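Local coordinates for protein (R)-S-adenosyl-L-methionine hydrolase (Thermus thermophilus, PDB 2CW5) that hydrolyses S-adenosyl-L-methionine to adenosine and L-methionine, working as a homotrimer without chlorinase or fluorinase activity, at residues Trp100-Pro113 with Pro151-Arg165. Sequence-based numbering, arbitrary orientation.
Sequences WLLDPPRRAFLLEP and PEGLGPEVPVETLAR
Three backbone hydrogen bonds join 107-112 to 154-158 in antiparallel sense: Leu110 N to Pro156 O (2.8 Å, almost straight at 179°), Val158 N to Ala108 O, and Glu112 N to Leu154 O. Phe109 and Glu157 form the non-hydrogen-bonded pair between the first two of these bonds. Between Ala108 and Val158 a water takes the place of a second direct bond: it accepts from Ala108 N and donates to both Val158 O and the Glu157 carboxylate.

On the side of the sheet that bears Phe109 and Glu157, the phenyl ring takes Pro151 and the start of Glu152 over one face, with Pro151 CB 3.4 Å from Phe109 CE2. Glu157, its CG turned away from the backbone N (chi1 171°), runs extended past CE1, and its carboxylate lies nearly parallel to the ring plane (12°). Arg107 bends at chi3, which brings one face of its guanidinium against the ring edge at Phe109 CZ, with NH1 in the ring plane; its charge stays near Glu152 and Glu157 without forming a salt bridge. An alanine in place of Phe109 would probably leave Pro151 and the aliphatic part of Glu157 without the surface they pack on, opening a gap beneath the 151-153 turn.

Apolar packing continues on the Ala108 side. Val158 CG2 and both methyls of Leu163 gather round Ala108 CB, and Leu163 CD1 also reaches Trp100 CH2 (3.7 Å) and the Pro105 ring. Trp100 CE3 sits 3.9 Å above the plane of the Arg165 guanidinium, over its centre, the indole tilted against it; a water links Arg165 NH2 to Trp100 O.

Strand 107-110, bonded on its other side to strand 79-83, with a classic beta bulge where Arg106 and Arg107 face Leu83, thus receives 157-158 as the outermost strand of the mixed sheet in the N-terminal domain of this SAM hydrolase/halogenase family.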
ATOM      1  N   TRP C 100       0.929  -2.169  25.910  1.00 19.96           N
ATOM      2  CA  TRP C 100       1.183  -1.771  27.281  1.00 20.57           C
ATOM      3  C   TRP C 100       1.301  -2.929  28.267  1.00 20.95           C
ATOM      4  O   TRP C 100       1.774  -2.740  29.388  1.00 20.88           O
ATOM      5  CB  TRP C 100       0.128  -0.747  27.723  1.00 19.19           C
ATOM      6  CG  TRP C 100       0.323   0.586  27.032  1.00 20.19           C
ATOM      7  CD1 TRP C 100       1.471   1.039  26.438  1.00 20.53           C
ATOM      8  CD2 TRP C 100      -0.629   1.649  26.918  1.00 19.26           C
ATOM      9  NE1 TRP C 100       1.291   2.313  25.967  1.00 21.22           N
ATOM     10  CE2 TRP C 100       0.013   2.714  26.248  1.00 20.67           C
ATOM     11  CE3 TRP C 100      -1.964   1.805  27.316  1.00 20.29           C
ATOM     12  CZ2 TRP C 100      -0.632   3.922  25.966  1.00 22.10           C
ATOM     13  CZ3 TRP C 100      -2.607   3.008  27.036  1.00 20.16           C
ATOM     14  CH2 TRP C 100      -1.938   4.051  26.365  1.00 20.63           C
ATOM     15  N   LEU C 101       0.882  -4.126  27.858  1.00 21.16           N
ATOM     16  CA  LEU C 101       1.029  -5.296  28.721  1.00 21.55           C
ATOM     17  C   LEU C 101       2.497  -5.701  28.661  1.00 21.90           C
ATOM     18  O   LEU C 101       3.035  -6.287  29.596  1.00 23.05           O
ATOM     19  CB  LEU C 101       0.173  -6.465  28.230  1.00 20.94           C
ATOM     20  CG  LEU C 101      -1.335  -6.383  28.456  1.00 20.16           C
ATOM     21  CD1 LEU C 101      -2.012  -7.593  27.820  1.00 22.57           C
ATOM     22  CD2 LEU C 101      -1.620  -6.326  29.964  1.00 19.99           C
ATOM     23  N   LEU C 102       3.139  -5.386  27.541  1.00 21.94           N
ATOM     24  CA  LEU C 102       4.545  -5.709  27.351  1.00 22.46           C
ATOM     25  C   LEU C 102       5.413  -4.569  27.883  1.00 23.52           C
ATOM     26  O   LEU C 102       6.550  -4.787  28.306  1.00 23.19           O
ATOM     27  CB  LEU C 102       4.844  -5.909  25.862  1.00 23.91           C
ATOM     28  CG  LEU C 102       4.017  -6.946  25.090  1.00 26.24           C
ATOM     29  CD1 LEU C 102       4.381  -6.880  23.613  1.00 27.71           C
ATOM     30  CD2 LEU C 102       4.264  -8.339  25.645  1.00 28.68           C
ATOM     31  N   ASP C 103       4.853  -3.363  27.875  1.00 23.88           N
ATOM     32  CA  ASP C 103       5.567  -2.160  28.302  1.00 23.18           C
ATOM     33  C   ASP C 103       4.619  -1.085  28.849  1.00 24.99           C
ATOM     34  O   ASP C 103       4.190  -0.186  28.123  1.00 24.70           O
ATOM     35  CB  ASP C 103       6.368  -1.623  27.104  1.00 22.76           C
ATOM     36  CG  ASP C 103       7.005  -0.271  27.367  1.00 25.08           C
ATOM     37  OD1 ASP C 103       7.539  -0.057  28.474  1.00 25.83           O
ATOM     38  OD2 ASP C 103       6.988   0.579  26.448  1.00 22.88           O
ATOM     39  N   PRO C 104       4.269  -1.179  30.142  1.00 24.73           N
ATOM     40  CA  PRO C 104       3.375  -0.230  30.814  1.00 24.56           C
ATOM     41  C   PRO C 104       4.031   1.147  30.870  1.00 25.95           C
ATOM     42  O   PRO C 104       5.127   1.294  31.407  1.00 27.39           O
ATOM     43  CB  PRO C 104       3.211  -0.834  32.212  1.00 23.83           C
ATOM     44  CG  PRO C 104       3.434  -2.291  31.983  1.00 24.81           C
ATOM     45  CD  PRO C 104       4.585  -2.315  31.024  1.00 24.38           C
ATOM     46  N   PRO C 105       3.374   2.172  30.312  1.00 27.12           N
ATOM     47  CA  PRO C 105       3.966   3.511  30.338  1.00 28.65           C
ATOM     48  C   PRO C 105       4.146   4.080  31.740  1.00 29.53           C
ATOM     49  O   PRO C 105       3.371   3.786  32.654  1.00 28.35           O
ATOM     50  CB  PRO C 105       2.999   4.334  29.488  1.00 28.19           C
ATOM     51  CG  PRO C 105       1.696   3.651  29.703  1.00 29.57           C
ATOM     52  CD  PRO C 105       2.067   2.187  29.631  1.00 26.98           C
ATOM     53  N   ARG C 106       5.185   4.891  31.896  1.00 31.35           N
ATOM     54  CA  ARG C 106       5.492   5.526  33.171  1.00 33.51           C
ATOM     55  C   ARG C 106       4.955   6.956  33.173  1.00 32.64           C
ATOM     56  O   ARG C 106       4.563   7.478  34.217  1.00 33.55           O
ATOM     57  CB  ARG C 106       7.006   5.537  33.391  1.00 36.93           C
ATOM     58  CG  ARG C 106       7.632   4.153  33.467  1.00 43.58           C
ATOM     59  CD  ARG C 106       7.410   3.508  34.828  1.00 48.31           C
ATOM     60  NE  ARG C 106       8.175   4.185  35.874  1.00 52.81           N
ATOM     61  CZ  ARG C 106       8.197   3.814  37.151  1.00 54.78           C
ATOM     62  NH1 ARG C 106       7.491   2.764  37.554  1.00 56.21           N
ATOM     63  NH2 ARG C 106       8.928   4.494  38.026  1.00 55.05           N
ATOM     64  N   ARG C 107       4.939   7.584  32.000  1.00 30.93           N
ATOM     65  CA  ARG C 107       4.442   8.952  31.863  1.00 29.83           C
ATOM     66  C   ARG C 107       3.614   9.128  30.595  1.00 29.18           C
ATOM     67  O   ARG C 107       3.837   8.440  29.603  1.00 27.70           O
ATOM     68  CB  ARG C 107       5.609   9.947  31.842  1.00 30.75           C
ATOM     69  CG  ARG C 107       6.348  10.066  33.163  1.00 33.34           C
ATOM     70  CD  ARG C 107       7.277  11.268  33.157  1.00 35.83           C
ATOM     71  NE  ARG C 107       8.363  11.125  32.196  1.00 36.60           N
ATOM     72  CZ  ARG C 107       9.163  12.121  31.826  1.00 38.68           C
ATOM     73  NH1 ARG C 107       8.991  13.333  32.338  1.00 36.87           N
ATOM     74  NH2 ARG C 107      10.131  11.908  30.945  1.00 37.61           N
ATOM     75  N   ALA C 108       2.657  10.052  30.637  1.00 28.44           N
ATOM     76  CA  ALA C 108       1.798  10.336  29.490  1.00 27.26           C
ATOM     77  C   ALA C 108       1.646  11.846  29.365  1.00 28.97           C
ATOM     78  O   ALA C 108       1.716  12.565  30.366  1.00 27.95           O
ATOM     79  CB  ALA C 108       0.435   9.686  29.677  1.00 27.01           C
ATOM     80  N   PHE C 109       1.433  12.322  28.140  1.00 29.10           N
ATOM     81  CA  PHE C 109       1.298  13.752  27.878  1.00 30.99           C
ATOM     82  C   PHE C 109       0.213  14.062  26.853  1.00 32.32           C
ATOM     83  O   PHE C 109      -0.003  13.296  25.913  1.00 31.67           O
ATOM     84  CB  PHE C 109       2.625  14.306  27.351  1.00 31.75           C
ATOM     85  CG  PHE C 109       3.768  14.181  28.315  1.00 32.74           C
ATOM     86  CD1 PHE C 109       4.084  15.223  29.179  1.00 34.67           C
ATOM     87  CD2 PHE C 109       4.528  13.018  28.362  1.00 32.88           C
ATOM     88  CE1 PHE C 109       5.142  15.109  30.076  1.00 33.51           C
ATOM     89  CE2 PHE C 109       5.583  12.893  29.255  1.00 32.46           C
ATOM     90  CZ  PHE C 109       5.892  13.940  30.114  1.00 33.00           C
ATOM     91  N   LEU C 110      -0.466  15.191  27.040  1.00 32.94           N
ATOM     92  CA  LEU C 110      -1.495  15.628  26.103  1.00 32.84           C
ATOM     93  C   LEU C 110      -0.740  16.247  24.933  1.00 31.59           C
ATOM     94  O   LEU C 110       0.233  16.967  25.141  1.00 31.23           O
ATOM     95  CB  LEU C 110      -2.399  16.685  26.747  1.00 34.68           C
ATOM     96  CG  LEU C 110      -3.837  16.278  27.063  1.00 38.26           C
ATOM     97  CD1 LEU C 110      -4.587  15.989  25.767  1.00 36.84           C
ATOM     98  CD2 LEU C 110      -3.835  15.061  27.973  1.00 37.81           C
ATOM     99  N   LEU C 111      -1.173  15.969  23.708  1.00 30.55           N
ATOM    100  CA  LEU C 111      -0.483  16.518  22.547  1.00 31.81           C
ATOM    101  C   LEU C 111      -1.059  17.850  22.077  1.00 33.97           C
ATOM    102  O   LEU C 111      -2.218  17.928  21.671  1.00 34.19           O
ATOM    103  CB  LEU C 111      -0.502  15.516  21.387  1.00 28.63           C
ATOM    104  CG  LEU C 111       0.135  14.144  21.639  1.00 27.08           C
ATOM    105  CD1 LEU C 111       0.177  13.364  20.333  1.00 22.19           C
ATOM    106  CD2 LEU C 111       1.536  14.314  22.196  1.00 28.11           C
ATOM    107  N   GLU C 112      -0.238  18.897  22.147  1.00 37.38           N
ATOM    108  CA  GLU C 112      -0.640  20.231  21.711  1.00 39.48           C
ATOM    109  C   GLU C 112       0.516  20.888  20.945  1.00 40.71           C
ATOM    110  O   GLU C 112       0.834  22.055  21.162  1.00 40.22           O
ATOM    111  CB  GLU C 112      -1.019  21.095  22.919  1.00 41.21           C
ATOM    112  CG  GLU C 112      -1.962  20.408  23.896  1.00 44.45           C
ATOM    113  CD  GLU C 112      -2.548  21.358  24.927  1.00 45.57           C
ATOM    114  OE1 GLU C 112      -1.777  22.101  25.571  1.00 46.77           O
ATOM    115  OE2 GLU C 112      -3.785  21.351  25.097  1.00 46.86           O
ATOM    116  N   PRO C 113       1.151  20.141  20.026  1.00 40.90           N
ATOM    117  CA  PRO C 113       2.270  20.685  19.251  1.00 41.70           C
ATOM    118  C   PRO C 113       1.818  21.715  18.218  1.00 42.50           C
ATOM    119  O   PRO C 113       0.630  21.816  17.904  1.00 41.41           O
ATOM    120  CB  PRO C 113       2.856  19.444  18.594  1.00 41.32           C
ATOM    121  CG  PRO C 113       1.617  18.660  18.272  1.00 39.25           C
ATOM    122  CD  PRO C 113       0.809  18.784  19.558  1.00 40.17           C
ATOM    123  N   PRO C 151       9.564  15.217  26.306  1.00 39.07           N
ATOM    124  CA  PRO C 151       8.125  14.980  26.173  1.00 39.40           C
ATOM    125  C   PRO C 151       7.260  16.119  26.707  1.00 39.43           C
ATOM    126  O   PRO C 151       6.220  16.434  26.129  1.00 38.86           O
ATOM    127  CB  PRO C 151       7.920  13.670  26.934  1.00 38.82           C
ATOM    128  CG  PRO C 151       8.997  13.706  27.966  1.00 39.59           C
ATOM    129  CD  PRO C 151      10.183  14.201  27.177  1.00 39.76           C
ATOM    130  N   GLU C 152       7.691  16.741  27.802  1.00 40.32           N
ATOM    131  CA  GLU C 152       6.933  17.846  28.382  1.00 41.06           C
ATOM    132  C   GLU C 152       6.783  18.991  27.385  1.00 40.11           C
ATOM    133  O   GLU C 152       5.962  19.888  27.577  1.00 39.20           O
ATOM    134  CB  GLU C 152       7.605  18.359  29.664  1.00 45.26           C
ATOM    135  CG  GLU C 152       9.093  18.638  29.542  1.00 48.03           C
ATOM    136  CD  GLU C 152       9.943  17.479  30.023  1.00 51.64           C
ATOM    137  OE1 GLU C 152       9.771  16.356  29.504  1.00 54.13           O
ATOM    138  OE2 GLU C 152      10.788  17.690  30.923  1.00 54.11           O
ATOM    139  N   GLY C 153       7.579  18.958  26.322  1.00 38.74           N
ATOM    140  CA  GLY C 153       7.491  19.993  25.310  1.00 36.40           C
ATOM    141  C   GLY C 153       6.300  19.778  24.390  1.00 35.87           C
ATOM    142  O   GLY C 153       5.988  20.627  23.561  1.00 36.04           O
ATOM    143  N   LEU C 154       5.626  18.640  24.543  1.00 35.27           N
ATOM    144  CA  LEU C 154       4.470  18.303  23.714  1.00 34.73           C
ATOM    145  C   LEU C 154       3.166  18.916  24.203  1.00 34.50           C
ATOM    146  O   LEU C 154       2.330  19.338  23.402  1.00 35.28           O
ATOM    147  CB  LEU C 154       4.301  16.788  23.651  1.00 34.27           C
ATOM    148  CG  LEU C 154       5.423  15.997  22.983  1.00 35.00           C
ATOM    149  CD1 LEU C 154       5.215  14.506  23.235  1.00 35.41           C
ATOM    150  CD2 LEU C 154       5.429  16.303  21.490  1.00 35.05           C
ATOM    151  N   GLY C 155       2.993  18.944  25.519  1.00 34.41           N
ATOM    152  CA  GLY C 155       1.785  19.487  26.109  1.00 33.66           C
ATOM    153  C   GLY C 155       1.752  19.154  27.589  1.00 33.95           C
ATOM    154  O   GLY C 155       2.748  18.673  28.123  1.00 33.92           O
ATOM    155  N   PRO C 156       0.625  19.383  28.278  1.00 34.35           N
ATOM    156  CA  PRO C 156       0.530  19.084  29.709  1.00 35.58           C
ATOM    157  C   PRO C 156       0.622  17.593  30.040  1.00 35.81           C
ATOM    158  O   PRO C 156       0.075  16.750  29.327  1.00 34.18           O
ATOM    159  CB  PRO C 156      -0.821  19.680  30.088  1.00 35.75           C
ATOM    160  CG  PRO C 156      -1.625  19.475  28.846  1.00 36.28           C
ATOM    161  CD  PRO C 156      -0.656  19.899  27.765  1.00 35.61           C
ATOM    162  N   GLU C 157       1.319  17.272  31.123  1.00 36.62           N
ATOM    163  CA  GLU C 157       1.459  15.885  31.543  1.00 38.06           C
ATOM    164  C   GLU C 157       0.204  15.418  32.268  1.00 39.05           C
ATOM    165  O   GLU C 157      -0.404  16.174  33.029  1.00 39.09           O
ATOM    166  CB  GLU C 157       2.679  15.721  32.456  1.00 39.73           C
ATOM    167  CG  GLU C 157       2.786  14.354  33.124  1.00 40.86           C
ATOM    168  CD  GLU C 157       4.122  14.147  33.823  1.00 43.36           C
ATOM    169  OE1 GLU C 157       4.609  15.096  34.474  1.00 42.61           O
ATOM    170  OE2 GLU C 157       4.677  13.030  33.733  1.00 42.90           O
ATOM    171  N   VAL C 158      -0.190  14.175  32.016  1.00 38.05           N
ATOM    172  CA  VAL C 158      -1.363  13.601  32.658  1.00 37.98           C
ATOM    173  C   VAL C 158      -0.995  12.266  33.293  1.00 37.70           C
ATOM    174  O   VAL C 158      -0.043  11.610  32.872  1.00 37.01           O
ATOM    175  CB  VAL C 158      -2.508  13.385  31.648  1.00 38.45           C
ATOM    176  CG1 VAL C 158      -2.928  14.720  31.055  1.00 38.84           C
ATOM    177  CG2 VAL C 158      -2.070  12.421  30.554  1.00 37.45           C
ATOM    178  N   PRO C 159      -1.748  11.850  34.325  1.00 38.78           N
ATOM    179  CA  PRO C 159      -1.512  10.586  35.035  1.00 38.24           C
ATOM    180  C   PRO C 159      -1.719   9.385  34.121  1.00 37.07           C
ATOM    181  O   PRO C 159      -2.734   9.305  33.430  1.00 38.08           O
ATOM    182  CB  PRO C 159      -2.548  10.622  36.158  1.00 38.66           C
ATOM    183  CG  PRO C 159      -2.785  12.094  36.371  1.00 39.91           C
ATOM    184  CD  PRO C 159      -2.845  12.601  34.959  1.00 38.80           C
ATOM    185  N   VAL C 160      -0.767   8.454  34.111  1.00 35.50           N
ATOM    186  CA  VAL C 160      -0.900   7.271  33.267  1.00 34.70           C
ATOM    187  C   VAL C 160      -2.145   6.477  33.629  1.00 35.54           C
ATOM    188  O   VAL C 160      -2.701   5.761  32.794  1.00 33.77           O
ATOM    189  CB  VAL C 160       0.324   6.327  33.377  1.00 34.73           C
ATOM    190  CG1 VAL C 160       1.525   6.959  32.709  1.00 32.74           C
ATOM    191  CG2 VAL C 160       0.621   6.016  34.836  1.00 33.67           C
ATOM    192  N   GLU C 161      -2.590   6.603  34.876  1.00 36.13           N
ATOM    193  CA  GLU C 161      -3.775   5.875  35.297  1.00 36.77           C
ATOM    194  C   GLU C 161      -5.025   6.369  34.575  1.00 34.44           C
ATOM    195  O   GLU C 161      -6.043   5.677  34.547  1.00 34.68           O
ATOM    196  CB  GLU C 161      -3.969   5.966  36.818  1.00 39.17           C
ATOM    197  CG  GLU C 161      -4.014   7.370  37.399  1.00 42.14           C
ATOM    198  CD  GLU C 161      -2.646   7.884  37.829  1.00 45.33           C
ATOM    199  OE1 GLU C 161      -2.606   8.817  38.664  1.00 45.73           O
ATOM    200  OE2 GLU C 161      -1.617   7.366  37.336  1.00 45.08           O
ATOM    201  N   THR C 162      -4.947   7.559  33.982  1.00 33.68           N
ATOM    202  CA  THR C 162      -6.090   8.113  33.259  1.00 32.59           C
ATOM    203  C   THR C 162      -6.155   7.611  31.813  1.00 31.49           C
ATOM    204  O   THR C 162      -7.145   7.835  31.119  1.00 31.88           O
ATOM    205  CB  THR C 162      -6.063   9.661  33.238  1.00 34.47           C
ATOM    206  OG1 THR C 162      -4.982  10.121  32.414  1.00 34.77           O
ATOM    207  CG2 THR C 162      -5.889  10.209  34.654  1.00 35.09           C
ATOM    208  N   LEU C 163      -5.104   6.933  31.358  1.00 30.03           N
ATOM    209  CA  LEU C 163      -5.084   6.410  29.990  1.00 28.95           C
ATOM    210  C   LEU C 163      -6.162   5.346  29.793  1.00 28.05           C
ATOM    211  O   LEU C 163      -6.441   4.556  30.691  1.00 29.78           O
ATOM    212  CB  LEU C 163      -3.703   5.829  29.660  1.00 27.68           C
ATOM    213  CG  LEU C 163      -2.566   6.859  29.593  1.00 27.53           C
ATOM    214  CD1 LEU C 163      -1.239   6.154  29.354  1.00 25.97           C
ATOM    215  CD2 LEU C 163      -2.842   7.861  28.474  1.00 27.33           C
ATOM    216  N   ALA C 164      -6.767   5.330  28.611  1.00 26.33           N
ATOM    217  CA  ALA C 164      -7.822   4.371  28.312  1.00 25.50           C
ATOM    218  C   ALA C 164      -7.274   3.004  27.911  1.00 25.85           C
ATOM    219  O   ALA C 164      -6.201   2.899  27.320  1.00 23.44           O
ATOM    220  CB  ALA C 164      -8.715   4.917  27.210  1.00 25.24           C
ATOM    221  N   ARG C 165      -8.017   1.956  28.246  1.00 25.09           N
ATOM    222  CA  ARG C 165      -7.617   0.599  27.904  1.00 27.17           C
ATOM    223  C   ARG C 165      -8.848  -0.175  27.467  1.00 27.38           C
ATOM    224  O   ARG C 165      -9.946   0.065  27.964  1.00 27.02           O
ATOM    225  CB  ARG C 165      -6.966  -0.102  29.108  1.00 27.06           C
ATOM    226  CG  ARG C 165      -5.481   0.232  29.337  1.00 26.95           C
ATOM    227  CD  ARG C 165      -4.924  -0.556  30.525  1.00 29.98           C
ATOM    228  NE  ARG C 165      -3.459  -0.518  30.634  1.00 30.72           N
ATOM    229  CZ  ARG C 165      -2.747   0.550  30.988  1.00 31.98           C
ATOM    230  NH1 ARG C 165      -3.346   1.700  31.273  1.00 30.73           N
ATOM    231  NH2 ARG C 165      -1.425   0.464  31.068  1.00 31.77           N
TER
HETATM  232  O   HOH W   1      -0.222  -2.350  31.233  1.00 29.08           O
HETATM  233  O   HOH W   2       0.744   2.446  32.829  1.00 36.43           O
HETATM  234  O   HOH W   3       2.581  11.053  33.458  1.00 31.58           O